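Local coordinates for ferric uptake regulation protein (Helicobacter pylori, PDB 2XIG) that probably acts as an iron-responsive global repressor, using Fe(2+) as cofactor to bind the operators of the genes it controls, and works as a zinc-containing homodimer, at residues R3-L7 against E8-E12; R29-V32 against V33-Y37. The protein carries 2 engineered substitutions. All coordinates share one frame; numbering follows the deposited sequence.

Contact 1: R3-L7 against E8-E12; sequences RLETL and ESILE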
ATOM      1  N   ARG C   3      35.273  -6.100  -4.441  1.00 33.04           N
ATOM      2  CA  ARG C   3      35.276  -4.950  -3.549  1.00 27.01           C
ATOM      3  C   ARG C   3      36.298  -3.919  -3.999  1.00 29.78           C
ATOM      4  O   ARG C   3      37.376  -4.275  -4.475  1.00 28.41           O
ATOM      5  CB  ARG C   3      35.580  -5.407  -2.128  1.00 25.29           C
ATOM      6  CG  ARG C   3      34.563  -6.407  -1.590  1.00 27.36           C
ATOM      7  CD  ARG C   3      33.270  -5.707  -1.244  1.00 30.52           C
ATOM      8  NE  ARG C   3      32.282  -6.611  -0.662  1.00 25.31           N
ATOM      9  CZ  ARG C   3      31.365  -7.263  -1.368  1.00 25.26           C
ATOM     10  NH1 ARG C   3      31.319  -7.118  -2.686  1.00 25.58           N
ATOM     11  NH2 ARG C   3      30.490  -8.057  -0.755  1.00 23.37           N
ATOM     12  N   LEU C   4      35.958  -2.645  -3.835  1.00 25.58           N
ATOM     13  CA  LEU C   4      36.830  -1.557  -4.254  1.00 28.09           C
ATOM     14  C   LEU C   4      38.010  -1.347  -3.305  1.00 29.54           C
ATOM     15  O   LEU C   4      38.943  -0.606  -3.622  1.00 30.27           O
ATOM     16  CB  LEU C   4      36.031  -0.255  -4.349  1.00 29.26           C
ATOM     17  CG  LEU C   4      34.890  -0.203  -5.362  1.00 25.02           C
ATOM     18  CD1 LEU C   4      34.369   1.219  -5.469  1.00 24.36           C
ATOM     19  CD2 LEU C   4      35.356  -0.716  -6.720  1.00 27.85           C
ATOM     20  N   GLU C   5      37.963  -1.998  -2.144  1.00 23.85           N
ATOM     21  CA  GLU C   5      38.891  -1.701  -1.058  1.00 28.13           C
ATOM     22  C   GLU C   5      38.954  -2.895  -0.106  1.00 27.48           C
ATOM     23  O   GLU C   5      37.964  -3.610   0.065  1.00 23.11           O
ATOM     24  CB  GLU C   5      38.421  -0.430  -0.330  1.00 21.48           C
ATOM     25  CG  GLU C   5      39.328   0.101   0.759  1.00 30.75           C
ATOM     26  CD  GLU C   5      38.798   1.389   1.385  1.00 30.34           C
ATOM     27  OE1 GLU C   5      39.440   1.912   2.321  1.00 30.06           O
ATOM     28  OE2 GLU C   5      37.737   1.881   0.947  1.00 31.53           O
ATOM     29  N   THR C   6      40.118  -3.131   0.499  1.00 19.04           N
ATOM     30  CA  THR C   6      40.227  -4.214   1.472  1.00 23.45           C
ATOM     31  C   THR C   6      39.395  -3.897   2.717  1.00 22.62           C
ATOM     32  O   THR C   6      39.221  -2.731   3.084  1.00 18.92           O
ATOM     33  CB  THR C   6      41.685  -4.470   1.925  1.00 25.12           C
ATOM     34  OG1 THR C   6      42.160  -3.346   2.674  1.00 23.22           O
ATOM     35  CG2 THR C   6      42.587  -4.719   0.735  1.00 25.41           C
ATOM     36  N   LEU C   7      38.903  -4.939   3.372  1.00 19.06           N
ATOM     37  CA  LEU C   7      38.191  -4.766   4.636  1.00 20.03           C
ATOM     38  C   LEU C   7      39.066  -4.022   5.639  1.00 22.05           C
ATOM     39  O   LEU C   7      38.603  -3.114   6.329  1.00 22.47           O
ATOM     40  CB  LEU C   7      37.779  -6.122   5.213  1.00 20.29           C
ATOM     41  CG  LEU C   7      37.030  -6.086   6.550  1.00 20.68           C
ATOM     42  CD1 LEU C   7      35.900  -5.069   6.492  1.00 16.03           C
ATOM     43  CD2 LEU C   7      36.502  -7.470   6.914  1.00 22.69           C
ATOM     44  N   GLU C   8      40.338  -4.415   5.718  1.00 22.73           N
ATOM     45  CA  GLU C   8      41.256  -3.826   6.688  1.00 21.52           C
ATOM     46  C   GLU C   8      41.389  -2.321   6.497  1.00 21.07           C
ATOM     47  O   GLU C   8      41.390  -1.559   7.465  1.00 23.77           O
ATOM     48  CB  GLU C   8      42.638  -4.485   6.595  1.00 24.17           C
ATOM     49  CG  GLU C   8      42.662  -5.944   7.031  1.00 31.21           C
ATOM     50  CD  GLU C   8      42.197  -6.901   5.942  1.00 34.22           C
ATOM     51  OE1 GLU C   8      42.151  -8.118   6.213  1.00 43.17           O
ATOM     52  OE2 GLU C   8      41.890  -6.449   4.819  1.00 27.20           O
ATOM     53  N   SER C   9      41.514  -1.907   5.244  1.00 19.60           N
ATOM     54  CA  SER C   9      41.603  -0.493   4.894  1.00 26.01           C
ATOM     55  C   SER C   9      40.347   0.259   5.342  1.00 21.84           C
ATOM     56  O   SER C   9      40.414   1.378   5.856  1.00 20.91           O
ATOM     57  CB  SER C   9      41.792  -0.348   3.384  1.00 28.85           C
ATOM     58  OG  SER C   9      41.713   1.007   3.001  1.00 31.71           O
ATOM     59  N   ILE C  10      39.193  -0.368   5.147  1.00 20.42           N
ATOM     60  CA  ILE C  10      37.928   0.239   5.560  1.00 19.13           C
ATOM     61  C   ILE C  10      37.865   0.384   7.080  1.00 17.88           C
ATOM     62  O   ILE C  10      37.510   1.447   7.606  1.00 18.54           O
ATOM     63  CB  ILE C  10      36.729  -0.570   5.023  1.00 17.69           C
ATOM     64  CG1 ILE C  10      36.776  -0.594   3.492  1.00 19.62           C
ATOM     65  CG2 ILE C  10      35.409   0.015   5.524  1.00 19.86           C
ATOM     66  CD1 ILE C  10      35.728  -1.434   2.838  1.00 19.91           C
ATOM     67  N   LEU C  11      38.239  -0.675   7.790  1.00 17.58           N
ATOM     68  CA  LEU C  11      38.229  -0.623   9.249  1.00 19.94           C
ATOM     69  C   LEU C  11      39.200   0.420   9.819  1.00 21.33           C
ATOM     70  O   LEU C  11      38.952   0.986  10.879  1.00 20.21           O
ATOM     71  CB  LEU C  11      38.501  -1.997   9.850  1.00 18.70           C
ATOM     72  CG  LEU C  11      37.375  -3.005   9.608  1.00 22.23           C
ATOM     73  CD1 LEU C  11      37.725  -4.356  10.181  1.00 27.50           C
ATOM     74  CD2 LEU C  11      36.041  -2.509  10.191  1.00 18.45           C
ATOM     75  N   GLU C  12      40.311   0.672   9.132  1.00 21.21           N
ATOM     76  CA  GLU C  12      41.228   1.716   9.599  1.00 22.92           C
ATOM     77  C   GLU C  12      40.641   3.109   9.349  1.00 18.59           C
ATOM     78  O   GLU C  12      40.736   3.993  10.207  1.00 25.39           O
ATOM     79  CB  GLU C  12      42.628   1.580   8.970  1.00 20.86           C
ATOM     80  CG  GLU C  12      43.573   2.749   9.297  1.00 24.14           C
ATOM     81  CD  GLU C  12      43.929   2.880  10.782  1.00 31.37           C
ATOM     82  OE1 GLU C  12      44.381   3.978  11.185  1.00 32.70           O
ATOM     83  OE2 GLU C  12      43.765   1.903  11.549  1.00 34.03           O
TER
HETATM   84  O   HOH W   1      39.706  -7.716   2.766  1.00 27.08           O
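Ser9 OG donates to Glu5 OE1 across a short 2.5 Å, meeting the carboxylate on its anti lone pair, the one turned away from OE2. Glu5 runs fully extended (chi1 -175°, chi2 178°), which carries its carboxylate alongside the first turn of the helix to Ser9. The same OE1 takes a salt bridge from Arg13 one turn further on, so OE1 has both a hydroxyl and a positive charge as partners, which would probably favour the ionised form. One residue along, Thr6 OG1 accepts from Ser9 N at 3.0 Å. The hydroxyl lies between the backbone N and the carbonyl carbon of Thr6, the rotation that turns it toward the amide of Ser9. This is an N-cap: Thr6 stands just before helix 7-20, and its oxygen supplies an acceptor to an amide that the first turn cannot serve from within. Regular bonding follows at once, with Ile10 N on Thr6 O at 3.1 Å and Leu11 N on Leu7 O at 2.9 Å. A water also bridges the helix start, accepting from Leu7 N and donating to Glu8 OE2 at 3.3 Å; the bend of Glu8 at chi2 (82°) folds its carboxylate back there, with OE2 3.5 Å from Thr6 CB. Packing contacts lie beyond these bonds. Ile10 CG1 packs against the carboxylate carbon Glu5 CD at 3.5 Å, the two side chains passing at a slant, while the apolar Leu7 CD1 rests on Leu11 CG at 4.0 Å. Leu7 and Ile10 also touch Tyr37 of helix 27-38, and Leu11 touches Val33 there, whereas Thr6 and Glu8 are exposed.

Contact 2: R29-V32 against V33-Y37; sequences REEV and VSVLY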
ATOM      1  N   ARG C  29      30.815  -2.409  16.250  1.00 25.49           N
ATOM      2  CA  ARG C  29      30.717  -1.550  15.077  1.00 24.94           C
ATOM      3  C   ARG C  29      31.576  -2.094  13.926  1.00 23.60           C
ATOM      4  O   ARG C  29      31.165  -2.066  12.767  1.00 21.74           O
ATOM      5  CB  ARG C  29      31.121  -0.119  15.431  1.00 20.27           C
ATOM      6  CG  ARG C  29      31.083   0.837  14.259  1.00 22.67           C
ATOM      7  CD  ARG C  29      31.617   2.210  14.635  1.00 27.40           C
ATOM      8  NE  ARG C  29      30.845   2.869  15.684  1.00 23.97           N
ATOM      9  CZ  ARG C  29      31.295   3.117  16.913  1.00 33.48           C
ATOM     10  NH1 ARG C  29      32.521   2.751  17.272  1.00 33.44           N
ATOM     11  NH2 ARG C  29      30.515   3.733  17.790  1.00 38.12           N
ATOM     12  N   GLU C  30      32.766  -2.590  14.257  1.00 26.12           N
ATOM     13  CA  GLU C  30      33.629  -3.233  13.274  1.00 24.70           C
ATOM     14  C   GLU C  30      32.973  -4.517  12.753  1.00 23.85           C
ATOM     15  O   GLU C  30      33.106  -4.858  11.585  1.00 21.17           O
ATOM     16  CB  GLU C  30      35.016  -3.543  13.873  1.00 29.36           C
ATOM     17  CG  GLU C  30      35.783  -2.310  14.350  1.00 30.92           C
ATOM     18  CD  GLU C  30      37.158  -2.638  14.931  1.00 38.89           C
ATOM     19  OE1 GLU C  30      37.985  -1.706  15.041  1.00 39.94           O
ATOM     20  OE2 GLU C  30      37.414  -3.814  15.278  1.00 38.15           O
ATOM     21  N   GLU C  31      32.259  -5.222  13.623  1.00 24.05           N
ATOM     22  CA  GLU C  31      31.592  -6.453  13.210  1.00 25.21           C
ATOM     23  C   GLU C  31      30.469  -6.185  12.195  1.00 19.86           C
ATOM     24  O   GLU C  31      30.291  -6.953  11.251  1.00 18.69           O
ATOM     25  CB  GLU C  31      31.055  -7.220  14.421  1.00 35.71           C
ATOM     26  CG  GLU C  31      30.719  -8.678  14.119  1.00 46.33           C
ATOM     27  CD  GLU C  31      31.888  -9.426  13.492  1.00 53.80           C
ATOM     28  OE1 GLU C  31      33.047  -9.114  13.838  1.00 60.05           O
ATOM     29  OE2 GLU C  31      31.650 -10.325  12.656  1.00 54.34           O
ATOM     30  N   VAL C  32      29.721  -5.100  12.380  1.00 19.93           N
ATOM     31  CA  VAL C  32      28.689  -4.718  11.411  1.00 20.58           C
ATOM     32  C   VAL C  32      29.300  -4.457  10.027  1.00 22.14           C
ATOM     33  O   VAL C  32      28.781  -4.892   8.991  1.00 18.09           O
ATOM     34  CB  VAL C  32      27.921  -3.458  11.860  1.00 18.67           C
ATOM     35  CG1 VAL C  32      27.048  -2.932  10.723  1.00 16.45           C
ATOM     36  CG2 VAL C  32      27.052  -3.766  13.085  1.00 24.86           C
ATOM     37  N   VAL C  33      30.405  -3.727  10.010  1.00 19.21           N
ATOM     38  CA  VAL C  33      31.077  -3.455   8.745  1.00 15.56           C
ATOM     39  C   VAL C  33      31.531  -4.764   8.119  1.00 13.84           C
ATOM     40  O   VAL C  33      31.341  -4.976   6.925  1.00 15.30           O
ATOM     41  CB  VAL C  33      32.281  -2.512   8.919  1.00 22.58           C
ATOM     42  CG1 VAL C  33      33.086  -2.420   7.612  1.00 21.70           C
ATOM     43  CG2 VAL C  33      31.810  -1.136   9.353  1.00 22.92           C
ATOM     44  N   SER C  34      32.113  -5.640   8.931  1.00 18.15           N
ATOM     45  CA  SER C  34      32.663  -6.894   8.422  1.00 22.44           C
ATOM     46  C   SER C  34      31.564  -7.826   7.905  1.00 18.65           C
ATOM     47  O   SER C  34      31.728  -8.457   6.864  1.00 20.94           O
ATOM     48  CB  SER C  34      33.511  -7.588   9.490  1.00 21.79           C
ATOM     49  OG  SER C  34      34.585  -6.757   9.899  1.00 25.37           O
ATOM     50  N   VAL C  35      30.450  -7.913   8.628  1.00 18.49           N
ATOM     51  CA  VAL C  35      29.316  -8.694   8.134  1.00 20.54           C
ATOM     52  C   VAL C  35      28.889  -8.224   6.741  1.00 21.45           C
ATOM     53  O   VAL C  35      28.707  -9.035   5.832  1.00 19.91           O
ATOM     54  CB  VAL C  35      28.114  -8.675   9.111  1.00 17.04           C
ATOM     55  CG1 VAL C  35      26.860  -9.191   8.423  1.00 20.83           C
ATOM     56  CG2 VAL C  35      28.428  -9.506  10.353  1.00 23.31           C
ATOM     57  N   LEU C  36      28.743  -6.911   6.566  1.00 14.35           N
ATOM     58  CA  LEU C  36      28.314  -6.368   5.286  1.00 12.54           C
ATOM     59  C   LEU C  36      29.356  -6.570   4.196  1.00 19.65           C
ATOM     60  O   LEU C  36      29.015  -6.918   3.065  1.00 19.51           O
ATOM     61  CB  LEU C  36      27.950  -4.883   5.412  1.00 19.40           C
ATOM     62  CG  LEU C  36      26.637  -4.618   6.158  1.00 18.29           C
ATOM     63  CD1 LEU C  36      26.469  -3.135   6.485  1.00 20.79           C
ATOM     64  CD2 LEU C  36      25.461  -5.125   5.349  1.00 19.65           C
ATOM     65  N   TYR C  37      30.622  -6.332   4.534  1.00 18.29           N
ATOM     66  CA  TYR C  37      31.709  -6.554   3.582  1.00 13.29           C
ATOM     67  C   TYR C  37      31.666  -7.985   3.057  1.00 18.89           C
ATOM     68  O   TYR C  37      31.836  -8.234   1.863  1.00 19.71           O
ATOM     69  CB  TYR C  37      33.048  -6.305   4.260  1.00 15.91           C
ATOM     70  CG  TYR C  37      34.213  -6.270   3.294  1.00 20.35           C
ATOM     71  CD1 TYR C  37      34.634  -5.068   2.740  1.00 19.86           C
ATOM     72  CD2 TYR C  37      34.880  -7.436   2.932  1.00 19.03           C
ATOM     73  CE1 TYR C  37      35.705  -5.018   1.853  1.00 21.41           C
ATOM     74  CE2 TYR C  37      35.960  -7.399   2.040  1.00 20.80           C
ATOM     75  CZ  TYR C  37      36.361  -6.186   1.506  1.00 21.69           C
ATOM     76  OH  TYR C  37      37.427  -6.133   0.620  1.00 21.52           O
TER
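Ser34 reaches back one helical turn to Glu30, and its side chain can be followed atom by atom. Ser34 CB lies 3.5 Å from Glu30 O and also near Glu31 O, so it has two successive carbonyl oxygens of the preceding turn close by. Ser34 OG, set anti to its own carbonyl carbon and beside the backbone N (chi1 -59°), turns back along the helix and donates to Glu30 O at 2.9 Å. It comes from above the carbonyl plane, 37° out of it, and so does not lie on a lone pair. Ser34 N binds the same Glu30 O, also at 2.9 Å, from the opposite face. Two donors of one residue thus grip Glu30 O, and the buried hydroxyl finds its acceptor within its own helix. The next amide, Val35 N, binds Glu31 O at 2.8 Å with a nearly straight N-H (168°), and Leu36 N meets Val32 O at 3.2 Å; Val33 N to Arg29 O is weak. Glu31 bends at chi2, and its OE2 comes 4.0 Å from Val35 CG2, the two side chains crossing at about a right angle; the charge of that oxygen is met by Arg38 in a salt bridge. On the apolar side, Val32 CG1 approaches Leu36 CD1 at 4.3 Å, a loose contact between branches a turn apart. These i to i+4 contacts belong to the winged-helix domain of the Fur family, in which helix 27-38 lies among three others: Val32 packs on Leu68 and Leu71 of helix 61-73 and on Ile52 of helix 45-52, Leu36 touches Ile48 of the latter, and Ser34 and Tyr37 touch Leu7 of helix 7-20; the side chain of Leu36 lies about 5 Å from that of Glu90, a zinc ligand on strand 86-91.

Overall arrangement
Contact 1 is a surface contact at the start of helix 7-20; contact 2 is buried and runs along most of helix 27-38, and their centres lie about 11 Å apart. Their chemistry follows their place: contact 1 adds side-chain acceptors, a salt bridge and a water to its backbone bonds, whereas contact 2 depends mainly on backbone carbonyls, amid valines and a leucine. Tyr37 joins the two directly, Tyr37 OH probably hydrogen-bonded to Glu5 O at 2.6 Å and Tyr37 O to Arg3 NH2 at 2.9 Å. These bonds would link the approach to helix 7-20 with the last turn of helix 27-38, in a region assigned to DNA binding by similarity.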